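Local atomic coordinates of fructose-bisphosphate aldolase (Slackia heliotrinireducens, PDB entry 4MOZ), a protein that belongs to the DeoC/LacD family of aldolases and folds as a TIM barrel, with eight parallel strands closed into a barrel. Residues C[9-14]-C[21-26]; C[175-180]-C[199-204]; C[207-212]-C[236-241]. All blocks are in the same frame, centred on the assembly; numbering follows the deposited sequence.

Contact 1: residues C[9-14]-C[21-26]; sequences VKVPAD and ETYIDN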
ATOM      1  N   VAL C   9       6.172 -39.358  -3.511  1.00 36.04           N
ATOM      2  CA  VAL C   9       5.878 -37.924  -3.547  1.00 35.97           C
ATOM      3  C   VAL C   9       7.161 -37.142  -3.250  1.00 34.54           C
ATOM      4  O   VAL C   9       7.756 -37.297  -2.182  1.00 35.08           O
ATOM      5  CB  VAL C   9       4.773 -37.532  -2.530  1.00 33.69           C
ATOM      6  CG1 VAL C   9       4.546 -36.026  -2.515  1.00 29.32           C
ATOM      7  CG2 VAL C   9       3.470 -38.259  -2.829  1.00 31.77           C
ATOM      8  N   LYS C  10       7.591 -36.322  -4.205  1.00 35.10           N
ATOM      9  CA  LYS C  10       8.723 -35.424  -3.985  1.00 37.52           C
ATOM     10  C   LYS C  10       8.285 -34.181  -3.213  1.00 34.93           C
ATOM     11  O   LYS C  10       7.555 -33.329  -3.731  1.00 36.55           O
ATOM     12  CB  LYS C  10       9.394 -35.042  -5.306  1.00 39.60           C
ATOM     13  CG  LYS C  10      10.342 -36.106  -5.827  1.00 44.01           C
ATOM     14  CD  LYS C  10      10.937 -35.717  -7.166  1.00 51.01           C
ATOM     15  CE  LYS C  10      11.724 -36.876  -7.755  1.00 57.22           C
ATOM     16  NZ  LYS C  10      12.028 -36.657  -9.196  1.00 62.84           N
ATOM     17  N   VAL C  11       8.720 -34.101  -1.959  1.00 31.60           N
ATOM     18  CA  VAL C  11       8.384 -32.981  -1.097  1.00 31.97           C
ATOM     19  C   VAL C  11       9.399 -31.861  -1.329  1.00 32.85           C
ATOM     20  O   VAL C  11      10.592 -32.039  -1.055  1.00 34.58           O
ATOM     21  CB  VAL C  11       8.353 -33.407   0.389  1.00 32.29           C
ATOM     22  CG1 VAL C  11       8.073 -32.216   1.298  1.00 28.96           C
ATOM     23  CG2 VAL C  11       7.315 -34.503   0.608  1.00 28.99           C
ATOM     24  N   PRO C  12       8.930 -30.707  -1.853  1.00 32.54           N
ATOM     25  CA  PRO C  12       9.832 -29.571  -2.063  1.00 31.35           C
ATOM     26  C   PRO C  12      10.368 -29.023  -0.739  1.00 32.05           C
ATOM     27  O   PRO C  12       9.765 -29.235   0.318  1.00 32.31           O
ATOM     28  CB  PRO C  12       8.950 -28.537  -2.773  1.00 31.39           C
ATOM     29  CG  PRO C  12       7.552 -28.915  -2.426  1.00 29.02           C
ATOM     30  CD  PRO C  12       7.547 -30.404  -2.273  1.00 30.24           C
ATOM     31  N   ALA C  13      11.497 -28.325  -0.816  1.00 31.45           N
ATOM     32  CA  ALA C  13      12.256 -27.916   0.362  1.00 29.93           C
ATOM     33  C   ALA C  13      11.626 -26.760   1.142  1.00 31.33           C
ATOM     34  O   ALA C  13      12.103 -26.411   2.229  1.00 30.76           O
ATOM     35  CB  ALA C  13      13.678 -27.575  -0.040  1.00 28.61           C
ATOM     36  N   ASP C  14      10.569 -26.165   0.584  1.00 30.37           N
ATOM     37  CA  ASP C  14       9.829 -25.101   1.271  1.00 31.08           C
ATOM     38  C   ASP C  14       8.640 -25.638   2.075  1.00 33.24           C
ATOM     39  O   ASP C  14       7.931 -24.874   2.735  1.00 35.00           O
ATOM     40  CB  ASP C  14       9.395 -23.991   0.296  1.00 30.49           C
ATOM     41  CG  ASP C  14       8.516 -24.501  -0.841  1.00 31.54           C
ATOM     42  OD1 ASP C  14       8.472 -25.725  -1.071  1.00 32.11           O
ATOM     43  OD2 ASP C  14       7.866 -23.672  -1.516  1.00 31.91           O
ATOM     44  N   GLU C  21       4.016 -34.425   6.434  1.00 30.76           N
ATOM     45  CA  GLU C  21       3.000 -35.480   6.347  1.00 31.42           C
ATOM     46  C   GLU C  21       1.680 -34.940   5.809  1.00 28.30           C
ATOM     47  O   GLU C  21       1.025 -35.593   4.999  1.00 27.00           O
ATOM     48  CB  GLU C  21       2.796 -36.191   7.693  1.00 32.64           C
ATOM     49  CG  GLU C  21       4.041 -36.887   8.237  1.00 38.26           C
ATOM     50  CD  GLU C  21       4.737 -37.782   7.213  1.00 41.85           C
ATOM     51  OE1 GLU C  21       4.098 -38.716   6.685  1.00 44.50           O
ATOM     52  OE2 GLU C  21       5.933 -37.552   6.937  1.00 42.70           O
ATOM     53  N   THR C  22       1.311 -33.740   6.254  1.00 28.95           N
ATOM     54  CA  THR C  22       0.135 -33.038   5.747  1.00 28.26           C
ATOM     55  C   THR C  22       0.253 -32.787   4.242  1.00 28.32           C
ATOM     56  O   THR C  22      -0.711 -32.989   3.500  1.00 27.24           O
ATOM     57  CB  THR C  22      -0.085 -31.704   6.489  1.00 28.10           C
ATOM     58  OG1 THR C  22      -0.169 -31.957   7.895  1.00 31.27           O
ATOM     59  CG2 THR C  22      -1.372 -31.029   6.037  1.00 27.21           C
ATOM     60  N   TYR C  23       1.436 -32.361   3.796  1.00 29.90           N
ATOM     61  CA  TYR C  23       1.667 -32.103   2.376  1.00 28.40           C
ATOM     62  C   TYR C  23       1.477 -33.361   1.545  1.00 28.56           C
ATOM     63  O   TYR C  23       0.873 -33.318   0.471  1.00 28.99           O
ATOM     64  CB  TYR C  23       3.067 -31.537   2.129  1.00 26.87           C
ATOM     65  CG  TYR C  23       3.379 -31.357   0.661  1.00 27.22           C
ATOM     66  CD1 TYR C  23       2.941 -30.227  -0.029  1.00 26.73           C
ATOM     67  CD2 TYR C  23       4.098 -32.322  -0.047  1.00 26.71           C
ATOM     68  CE1 TYR C  23       3.219 -30.055  -1.375  1.00 26.60           C
ATOM     69  CE2 TYR C  23       4.377 -32.160  -1.399  1.00 25.04           C
ATOM     70  CZ  TYR C  23       3.937 -31.023  -2.054  1.00 25.24           C
ATOM     71  OH  TYR C  23       4.204 -30.845  -3.390  1.00 24.52           O
ATOM     72  N   ILE C  24       2.015 -34.474   2.042  1.00 28.65           N
ATOM     73  CA  ILE C  24       1.888 -35.753   1.359  1.00 29.87           C
ATOM     74  C   ILE C  24       0.424 -36.191   1.370  1.00 28.71           C
ATOM     75  O   ILE C  24      -0.107 -36.582   0.332  1.00 29.18           O
ATOM     76  CB  ILE C  24       2.823 -36.830   1.962  1.00 31.03           C
ATOM     77  CG1 ILE C  24       4.291 -36.397   1.814  1.00 30.13           C
ATOM     78  CG2 ILE C  24       2.597 -38.179   1.285  1.00 30.25           C
ATOM     79  CD1 ILE C  24       5.261 -37.125   2.723  1.00 28.53           C
ATOM     80  N   ASP C  25      -0.228 -36.090   2.530  1.00 29.30           N
ATOM     81  CA  ASP C  25      -1.664 -36.355   2.630  1.00 29.75           C
ATOM     82  C   ASP C  25      -2.421 -35.621   1.525  1.00 29.22           C
ATOM     83  O   ASP C  25      -3.239 -36.213   0.824  1.00 31.43           O
ATOM     84  CB  ASP C  25      -2.212 -35.921   3.995  1.00 30.60           C
ATOM     85  CG  ASP C  25      -1.788 -36.839   5.132  1.00 32.47           C
ATOM     86  OD1 ASP C  25      -1.238 -37.932   4.880  1.00 36.50           O
ATOM     87  OD2 ASP C  25      -2.009 -36.455   6.297  1.00 33.62           O
ATOM     88  N   ASN C  26      -2.122 -34.335   1.365  1.00 29.80           N
ATOM     89  CA  ASN C  26      -2.842 -33.481   0.419  1.00 30.14           C
ATOM     90  C   ASN C  26      -2.505 -33.769  -1.039  1.00 29.25           C
ATOM     91  O   ASN C  26      -3.378 -33.702  -1.911  1.00 28.00           O
ATOM     92  CB  ASN C  26      -2.625 -32.003   0.750  1.00 27.49           C
ATOM     93  CG  ASN C  26      -3.355 -31.578   2.015  1.00 29.49           C
ATOM     94  OD1 ASN C  26      -4.473 -32.029   2.284  1.00 31.39           O
ATOM     95  ND2 ASN C  26      -2.729 -30.701   2.796  1.00 26.56           N
TER
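The Tyr23 ring is met obliquely by Val9, Val11 and Pro12, which gather along its CD2 and CE2 atoms and its hydroxyl end. Val9 CG1 lies 4.0 Å from Tyr23 CE2. Val11 CG2 is 3.9 Å from Tyr23 CD2, and the two side chains slide past each other in opposite directions. Pro12 and Tyr23 reach toward each other tip to tip, with Pro12 CD 3.6 Å from Tyr23 OH. Tyr23 CG is anti to the backbone N (chi1 176°), which starts the side chain off toward residues 9-12. The hydroxyl is hydrogen-bonded to Asp207, so the phenol is held at both its ring and its tip.

Ile24 extends the apolar patch. Val11 CG2 also touches Ile24 CG1, at 3.8 Å, and the two side chains cross at about a right angle. Val9 CG2 meets Ile24 CG2 at 4.2 Å. No hydrogen bond joins the segments. Arg89 of a second subunit packs on both Pro12 and Tyr23. The contact sets the N-terminal segment across one side of helix 20-30, the helix that precedes the first strand of the TIM barrel. Through Asp207, it sits at the N-terminal end of the barrel strands.

Contact 2: residues C[175-180]-C[199-204]; sequences LWIYPR and GVALCL
Leu175 CD1 overlaps Leu204 CD1 at 3.8 Å, and the two leucine side chains cross at about a right angle. The same methyl also comes within 4.2 Å of Leu204 CB and of Ala201 CA. It therefore touches residues almost one helical turn apart.

Ile177 makes the second contact point. Its CD1 sits 3.7 Å from Ala201 CB and 4.3 Å from Val200 CG1. Ile177 CG1 is anti to the carbonyl carbon (chi1 -56°), and the chain then extends (chi2 -167°) to bring CD1 up to the helix. Ala201, with its short side chain, receives both strand residues.

Leu175 and Ile177 lie on strand 172-177 with Trp176 between them, which makes no contact with residues 199-204 and forms a cation-pi contact with Lys102. The axis of residues 199-204 runs roughly antiparallel to that of residues 175-177, at 146° and 9.4 Å. Helix 191-204 is the crossover helix between strands 172-177 and 208-210, a beta-alpha-beta unit of the barrel. Leu145 of strand 138-145 touches both Leu175 and Leu204. Val200 packs on Leu49 of a second subunit.

All five touching residues are buried and aliphatic. No hydrogen bond crosses between the segments, which implies that strand and helix are joined here by hydrophobic burial and methyl-to-methyl packing.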
ATOM      1  N   LEU C 175      -1.188 -23.030  -9.953  1.00 23.03           N
ATOM      2  CA  LEU C 175      -1.219 -21.712 -10.562  1.00 23.72           C
ATOM      3  C   LEU C 175      -1.814 -21.781 -11.960  1.00 25.06           C
ATOM      4  O   LEU C 175      -1.381 -22.586 -12.783  1.00 27.19           O
ATOM      5  CB  LEU C 175       0.183 -21.101 -10.612  1.00 24.21           C
ATOM      6  CG  LEU C 175       0.891 -20.815  -9.282  1.00 23.46           C
ATOM      7  CD1 LEU C 175       2.286 -20.266  -9.543  1.00 21.83           C
ATOM      8  CD2 LEU C 175       0.089 -19.853  -8.412  1.00 22.58           C
ATOM      9  N   TRP C 176      -2.826 -20.960 -12.212  1.00 23.97           N
ATOM     10  CA  TRP C 176      -3.301 -20.725 -13.566  1.00 23.34           C
ATOM     11  C   TRP C 176      -2.433 -19.651 -14.129  1.00 23.98           C
ATOM     12  O   TRP C 176      -2.319 -18.580 -13.544  1.00 24.67           O
ATOM     13  CB  TRP C 176      -4.728 -20.213 -13.554  1.00 24.05           C
ATOM     14  CG  TRP C 176      -5.795 -21.248 -13.330  1.00 25.24           C
ATOM     15  CD1 TRP C 176      -6.755 -21.677 -14.239  1.00 28.10           C
ATOM     16  CD2 TRP C 176      -6.079 -21.990 -12.091  1.00 25.51           C
ATOM     17  NE1 TRP C 176      -7.577 -22.618 -13.675  1.00 33.63           N
ATOM     18  CE2 TRP C 176      -7.229 -22.850 -12.387  1.00 29.96           C
ATOM     19  CE3 TRP C 176      -5.515 -22.031 -10.821  1.00 23.18           C
ATOM     20  CZ2 TRP C 176      -7.776 -23.705 -11.434  1.00 28.96           C
ATOM     21  CZ3 TRP C 176      -6.065 -22.900  -9.871  1.00 24.52           C
ATOM     22  CH2 TRP C 176      -7.175 -23.715 -10.170  1.00 27.65           C
ATOM     23  N   ILE C 177      -1.793 -19.908 -15.256  1.00 23.39           N
ATOM     24  CA  ILE C 177      -0.962 -18.875 -15.852  1.00 23.76           C
ATOM     25  C   ILE C 177      -1.363 -18.614 -17.297  1.00 25.10           C
ATOM     26  O   ILE C 177      -1.073 -19.411 -18.189  1.00 24.94           O
ATOM     27  CB  ILE C 177       0.549 -19.163 -15.707  1.00 23.30           C
ATOM     28  CG1 ILE C 177       0.910 -19.369 -14.226  1.00 23.08           C
ATOM     29  CG2 ILE C 177       1.350 -18.013 -16.297  1.00 22.77           C
ATOM     30  CD1 ILE C 177       2.396 -19.363 -13.910  1.00 22.03           C
ATOM     31  N   TYR C 178      -2.057 -17.496 -17.496  1.00 25.76           N
ATOM     32  CA  TYR C 178      -2.549 -17.091 -18.802  1.00 26.35           C
ATOM     33  C   TYR C 178      -1.933 -15.759 -19.195  1.00 25.67           C
ATOM     34  O   TYR C 178      -2.449 -14.708 -18.818  1.00 24.66           O
ATOM     35  CB  TYR C 178      -4.067 -16.934 -18.776  1.00 27.34           C
ATOM     36  CG  TYR C 178      -4.847 -18.174 -18.414  1.00 28.52           C
ATOM     37  CD1 TYR C 178      -4.608 -19.393 -19.052  1.00 29.44           C
ATOM     38  CD2 TYR C 178      -5.858 -18.118 -17.460  1.00 28.22           C
ATOM     39  CE1 TYR C 178      -5.339 -20.522 -18.731  1.00 30.05           C
ATOM     40  CE2 TYR C 178      -6.595 -19.241 -17.135  1.00 29.16           C
ATOM     41  CZ  TYR C 178      -6.333 -20.435 -17.773  1.00 30.17           C
ATOM     42  OH  TYR C 178      -7.073 -21.544 -17.447  1.00 33.56           O
ATOM     43  N   PRO C 179      -0.817 -15.788 -19.943  1.00 27.11           N
ATOM     44  CA  PRO C 179      -0.270 -14.523 -20.416  1.00 26.05           C
ATOM     45  C   PRO C 179      -1.325 -13.741 -21.193  1.00 25.71           C
ATOM     46  O   PRO C 179      -1.838 -14.207 -22.211  1.00 27.02           O
ATOM     47  CB  PRO C 179       0.892 -14.959 -21.308  1.00 25.31           C
ATOM     48  CG  PRO C 179       1.347 -16.242 -20.691  1.00 26.83           C
ATOM     49  CD  PRO C 179       0.079 -16.921 -20.242  1.00 27.16           C
ATOM     50  N   ARG C 180      -1.673 -12.572 -20.675  1.00 25.53           N
ATOM     51  CA  ARG C 180      -2.746 -11.773 -21.238  1.00 26.59           C
ATOM     52  C   ARG C 180      -2.454 -10.296 -21.062  1.00 25.38           C
ATOM     53  O   ARG C 180      -1.997  -9.856 -20.004  1.00 23.70           O
ATOM     54  CB  ARG C 180      -4.086 -12.124 -20.586  1.00 26.94           C
ATOM     55  CG  ARG C 180      -5.293 -11.514 -21.290  1.00 29.37           C
ATOM     56  CD  ARG C 180      -6.603 -12.072 -20.746  1.00 32.20           C
ATOM     57  NE  ARG C 180      -6.690 -13.519 -20.936  1.00 37.15           N
ATOM     58  CZ  ARG C 180      -7.473 -14.332 -20.230  1.00 38.37           C
ATOM     59  NH1 ARG C 180      -8.258 -13.852 -19.270  1.00 37.33           N
ATOM     60  NH2 ARG C 180      -7.466 -15.635 -20.488  1.00 42.80           N
ATOM     61  N   GLY C 199       7.237 -22.465 -17.276  1.00 25.75           N
ATOM     62  CA  GLY C 199       8.509 -22.283 -16.572  1.00 25.36           C
ATOM     63  C   GLY C 199       8.433 -21.328 -15.388  1.00 23.72           C
ATOM     64  O   GLY C 199       9.103 -21.533 -14.370  1.00 24.19           O
ATOM     65  N   VAL C 200       7.612 -20.288 -15.515  1.00 23.36           N
ATOM     66  CA  VAL C 200       7.431 -19.319 -14.431  1.00 24.12           C
ATOM     67  C   VAL C 200       6.834 -19.989 -13.191  1.00 24.49           C
ATOM     68  O   VAL C 200       7.288 -19.745 -12.064  1.00 24.59           O
ATOM     69  CB  VAL C 200       6.568 -18.114 -14.874  1.00 22.82           C
ATOM     70  CG1 VAL C 200       6.134 -17.272 -13.679  1.00 20.90           C
ATOM     71  CG2 VAL C 200       7.331 -17.261 -15.877  1.00 21.12           C
ATOM     72  N   ALA C 201       5.835 -20.846 -13.412  1.00 23.85           N
ATOM     73  CA  ALA C 201       5.165 -21.553 -12.320  1.00 24.33           C
ATOM     74  C   ALA C 201       6.148 -22.349 -11.464  1.00 23.96           C
ATOM     75  O   ALA C 201       6.024 -22.381 -10.234  1.00 25.22           O
ATOM     76  CB  ALA C 201       4.078 -22.460 -12.861  1.00 22.34           C
ATOM     77  N   LEU C 202       7.115 -22.989 -12.120  1.00 22.92           N
ATOM     78  CA  LEU C 202       8.195 -23.686 -11.416  1.00 24.24           C
ATOM     79  C   LEU C 202       9.015 -22.727 -10.555  1.00 24.10           C
ATOM     80  O   LEU C 202       9.272 -23.006  -9.379  1.00 25.58           O
ATOM     81  CB  LEU C 202       9.111 -24.432 -12.391  1.00 24.43           C
ATOM     82  CG  LEU C 202      10.364 -25.080 -11.773  1.00 25.45           C
ATOM     83  CD1 LEU C 202      10.007 -26.143 -10.742  1.00 25.94           C
ATOM     84  CD2 LEU C 202      11.250 -25.676 -12.849  1.00 27.06           C
ATOM     85  N   CYS C 203       9.409 -21.596 -11.139  1.00 21.82           N
ATOM     86  CA  CYS C 203      10.236 -20.624 -10.428  1.00 24.66           C
ATOM     87  C   CYS C 203       9.544 -20.051  -9.190  1.00 24.84           C
ATOM     88  O   CYS C 203      10.203 -19.762  -8.192  1.00 26.28           O
ATOM     89  CB  CYS C 203      10.689 -19.514 -11.366  1.00 26.07           C
ATOM     90  SG  CYS C 203      11.792 -20.114 -12.667  1.00 28.68           S
ATOM     91  N   LEU C 204       8.224 -19.894  -9.255  1.00 24.19           N
ATOM     92  CA  LEU C 204       7.443 -19.477  -8.088  1.00 24.15           C
ATOM     93  C   LEU C 204       7.265 -20.627  -7.091  1.00 25.01           C
ATOM     94  O   LEU C 204       6.991 -20.394  -5.916  1.00 26.38           O
ATOM     95  CB  LEU C 204       6.084 -18.900  -8.509  1.00 22.35           C
ATOM     96  CG  LEU C 204       6.083 -17.633  -9.379  1.00 22.84           C
ATOM     97  CD1 LEU C 204       4.695 -17.352  -9.931  1.00 21.18           C
ATOM     98  CD2 LEU C 204       6.611 -16.416  -8.626  1.00 21.32           C
TER

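Contact 3: residues C[207-212]-C[236-241]; sequences DFVKVN and TGLVCA
Thr236, just before the strand, sets CG2 3.8 Å from Val209 CG1, the two side chains crossing at about a right angle. Its OG1 turns to another partner, the carbonyl of Ala206. Arg89 of a second subunit packs on Thr236.

Gly237 gives its N-H to Asp207 O at 3.0 Å. Its own carbonyl takes the N-H of Val209 at 2.8 Å. Gly237 O also meets the Phe208 ring obliquely, 3.5 Å from Phe208 CD1.

Leu238 turns to the other face of the sheet, the one that carries Val209 and lies against the surrounding helices. Its CD1 meets Val211 CG2 at 3.9 Å. Behind it, Leu226 and Ala229 of helix 222-232 cover the side chain.

Val239 returns to the face of Phe208 and Lys210. Its N-H points almost straight at Val209 O, 2.7 Å away with an angle of 172° at the hydrogen. Its carbonyl accepts the N-H of Val211. Val239 CG2 presses on Lys210 CB at 3.6 Å.

Cys240 places SG near Val211 O. Ala241 CB lies 3.4 Å from Lys210 NZ. The lysine chain bends at chi2 (58°) and chi4 (133°), and NZ is hydrogen-bonded to Val211 O from above that carbonyl plane.

Strands 208-210 and 237-240 are parallel neighbours in the barrel. Helix 222-232 connects them as a beta-alpha-beta crossover. Four backbone hydrogen bonds set the parallel register, while side chains on both faces add apolar contacts. The chemistry implies a seam in which Val209, Gly237 and Val239 pair both N-H and C=O, Asp207 its C=O and Val211 its N-H, and the amino group of Lys210 is held by a carbonyl of its own segment.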
ATOM      1  N   ASP C 207       3.141 -26.543  -7.331  1.00 25.19           N
ATOM      2  CA  ASP C 207       3.062 -27.986  -7.500  1.00 25.57           C
ATOM      3  C   ASP C 207       2.518 -28.353  -8.876  1.00 26.51           C
ATOM      4  O   ASP C 207       2.960 -29.332  -9.488  1.00 27.85           O
ATOM      5  CB  ASP C 207       2.190 -28.582  -6.405  1.00 25.79           C
ATOM      6  CG  ASP C 207       2.756 -28.336  -5.034  1.00 26.90           C
ATOM      7  OD1 ASP C 207       3.897 -28.781  -4.776  1.00 28.51           O
ATOM      8  OD2 ASP C 207       2.083 -27.668  -4.228  1.00 26.70           O
ATOM      9  N   PHE C 208       1.555 -27.562  -9.348  1.00 24.26           N
ATOM     10  CA  PHE C 208       0.957 -27.739 -10.663  1.00 25.28           C
ATOM     11  C   PHE C 208       0.763 -26.395 -11.346  1.00 24.56           C
ATOM     12  O   PHE C 208       0.584 -25.373 -10.680  1.00 26.05           O
ATOM     13  CB  PHE C 208      -0.392 -28.465 -10.561  1.00 27.95           C
ATOM     14  CG  PHE C 208      -0.283 -29.881 -10.072  1.00 28.11           C
ATOM     15  CD1 PHE C 208       0.016 -30.915 -10.953  1.00 29.47           C
ATOM     16  CD2 PHE C 208      -0.476 -30.182  -8.726  1.00 27.56           C
ATOM     17  CE1 PHE C 208       0.128 -32.222 -10.500  1.00 29.74           C
ATOM     18  CE2 PHE C 208      -0.371 -31.487  -8.269  1.00 26.39           C
ATOM     19  CZ  PHE C 208      -0.071 -32.507  -9.157  1.00 27.75           C
ATOM     20  N   VAL C 209       0.809 -26.405 -12.675  1.00 23.71           N
ATOM     21  CA  VAL C 209       0.552 -25.214 -13.473  1.00 24.34           C
ATOM     22  C   VAL C 209      -0.513 -25.517 -14.525  1.00 25.11           C
ATOM     23  O   VAL C 209      -0.410 -26.504 -15.261  1.00 26.28           O
ATOM     24  CB  VAL C 209       1.839 -24.644 -14.126  1.00 23.96           C
ATOM     25  CG1 VAL C 209       2.588 -25.703 -14.927  1.00 24.50           C
ATOM     26  CG2 VAL C 209       1.523 -23.431 -14.994  1.00 23.74           C
ATOM     27  N   LYS C 210      -1.543 -24.677 -14.570  1.00 24.44           N
ATOM     28  CA  LYS C 210      -2.589 -24.792 -15.574  1.00 25.79           C
ATOM     29  C   LYS C 210      -2.355 -23.764 -16.675  1.00 25.53           C
ATOM     30  O   LYS C 210      -2.292 -22.571 -16.407  1.00 27.65           O
ATOM     31  CB  LYS C 210      -3.979 -24.649 -14.919  1.00 26.50           C
ATOM     32  CG  LYS C 210      -5.123 -24.183 -15.812  1.00 29.11           C
ATOM     33  CD  LYS C 210      -5.396 -25.053 -17.028  1.00 31.55           C
ATOM     34  CE  LYS C 210      -6.637 -24.551 -17.758  1.00 34.80           C
ATOM     35  NZ  LYS C 210      -6.456 -24.436 -19.229  1.00 35.76           N
ATOM     36  N   VAL C 211      -2.208 -24.246 -17.903  1.00 25.38           N
ATOM     37  CA  VAL C 211      -1.989 -23.388 -19.071  1.00 25.70           C
ATOM     38  C   VAL C 211      -3.020 -23.695 -20.151  1.00 26.86           C
ATOM     39  O   VAL C 211      -3.698 -24.716 -20.093  1.00 31.18           O
ATOM     40  CB  VAL C 211      -0.569 -23.566 -19.674  1.00 25.75           C
ATOM     41  CG1 VAL C 211       0.508 -23.078 -18.712  1.00 24.39           C
ATOM     42  CG2 VAL C 211      -0.322 -25.016 -20.079  1.00 24.76           C
ATOM     43  N   ASN C 212      -3.142 -22.806 -21.129  1.00 27.19           N
ATOM     44  CA  ASN C 212      -3.904 -23.093 -22.334  1.00 29.29           C
ATOM     45  C   ASN C 212      -3.141 -24.073 -23.215  1.00 31.33           C
ATOM     46  O   ASN C 212      -1.904 -24.102 -23.175  1.00 31.35           O
ATOM     47  CB  ASN C 212      -4.148 -21.813 -23.128  1.00 30.00           C
ATOM     48  CG  ASN C 212      -5.226 -20.951 -22.522  1.00 31.12           C
ATOM     49  OD1 ASN C 212      -6.275 -21.449 -22.111  1.00 33.67           O
ATOM     50  ND2 ASN C 212      -4.977 -19.644 -22.466  1.00 31.94           N
ATOM     51  N   THR C 236       7.359 -29.201 -11.652  1.00 27.45           N
ATOM     52  CA  THR C 236       5.988 -28.704 -11.517  1.00 26.70           C
ATOM     53  C   THR C 236       5.145 -29.414 -12.576  1.00 25.91           C
ATOM     54  O   THR C 236       5.469 -29.369 -13.764  1.00 26.73           O
ATOM     55  CB  THR C 236       5.910 -27.164 -11.687  1.00 25.20           C
ATOM     56  OG1 THR C 236       6.572 -26.527 -10.590  1.00 22.98           O
ATOM     57  CG2 THR C 236       4.463 -26.672 -11.739  1.00 22.87           C
ATOM     58  N   GLY C 237       4.080 -30.081 -12.140  1.00 26.27           N
ATOM     59  CA  GLY C 237       3.197 -30.809 -13.048  1.00 25.20           C
ATOM     60  C   GLY C 237       2.329 -29.867 -13.853  1.00 25.93           C
ATOM     61  O   GLY C 237       1.699 -28.966 -13.299  1.00 27.27           O
ATOM     62  N   LEU C 238       2.299 -30.068 -15.165  1.00 25.29           N
ATOM     63  CA  LEU C 238       1.508 -29.218 -16.043  1.00 25.22           C
ATOM     64  C   LEU C 238       0.133 -29.831 -16.264  1.00 28.02           C
ATOM     65  O   LEU C 238       0.015 -31.017 -16.577  1.00 29.19           O
ATOM     66  CB  LEU C 238       2.229 -29.012 -17.375  1.00 22.63           C
ATOM     67  CG  LEU C 238       1.528 -28.196 -18.465  1.00 24.25           C
ATOM     68  CD1 LEU C 238       2.567 -27.533 -19.355  1.00 23.24           C
ATOM     69  CD2 LEU C 238       0.563 -29.050 -19.283  1.00 22.37           C
ATOM     70  N   VAL C 239      -0.909 -29.030 -16.087  1.00 28.19           N
ATOM     71  CA  VAL C 239      -2.250 -29.478 -16.440  1.00 28.59           C
ATOM     72  C   VAL C 239      -2.787 -28.584 -17.541  1.00 27.90           C
ATOM     73  O   VAL C 239      -2.479 -27.393 -17.601  1.00 30.14           O
ATOM     74  CB  VAL C 239      -3.219 -29.572 -15.234  1.00 29.11           C
ATOM     75  CG1 VAL C 239      -2.572 -30.327 -14.080  1.00 30.37           C
ATOM     76  CG2 VAL C 239      -3.681 -28.204 -14.774  1.00 28.90           C
ATOM     77  N   CYS C 240      -3.571 -29.173 -18.429  1.00 26.41           N
ATOM     78  CA  CYS C 240      -4.077 -28.446 -19.570  1.00 28.84           C
ATOM     79  C   CYS C 240      -5.598 -28.559 -19.639  1.00 31.50           C
ATOM     80  O   CYS C 240      -6.245 -28.950 -18.659  1.00 32.41           O
ATOM     81  CB  CYS C 240      -3.413 -28.980 -20.836  1.00 31.37           C
ATOM     82  SG  CYS C 240      -3.390 -27.802 -22.195  1.00 35.87           S
ATOM     83  N   ALA C 241      -6.167 -28.208 -20.789  1.00 34.45           N
ATOM     84  CA  ALA C 241      -7.612 -28.274 -20.990  1.00 36.92           C
ATOM     85  C   ALA C 241      -7.958 -28.700 -22.419  1.00 37.48           C
ATOM     86  O   ALA C 241      -7.232 -28.391 -23.363  1.00 40.52           O
ATOM     87  CB  ALA C 241      -8.257 -26.931 -20.658  1.00 33.89           C
TER

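In the fold
Contacts 2 and 3 are neighbours in the barrel, with centres 9 Å apart. Strands 172-177 and 208-210 pair directly: Leu175 O is 2.8 Å from Lys210 N, and Ile177 N is 2.9 Å from Lys210 O, both probable hydrogen bonds. Helix 191-204 runs between these strands in the chain, and Ala201 CB packs on Val209 CB at 3.4 Å. Contact 1 is farther out, its centre 18 Å from that of contact 3 and 21 Å from that of contact 2. It still touches contact 3, where Tyr23 OH lies 2.5 Å from Asp207 OD1, a probable hydrogen bond. All three contacts reach the second subunit; Arg89 of that subunit packs on residues of each.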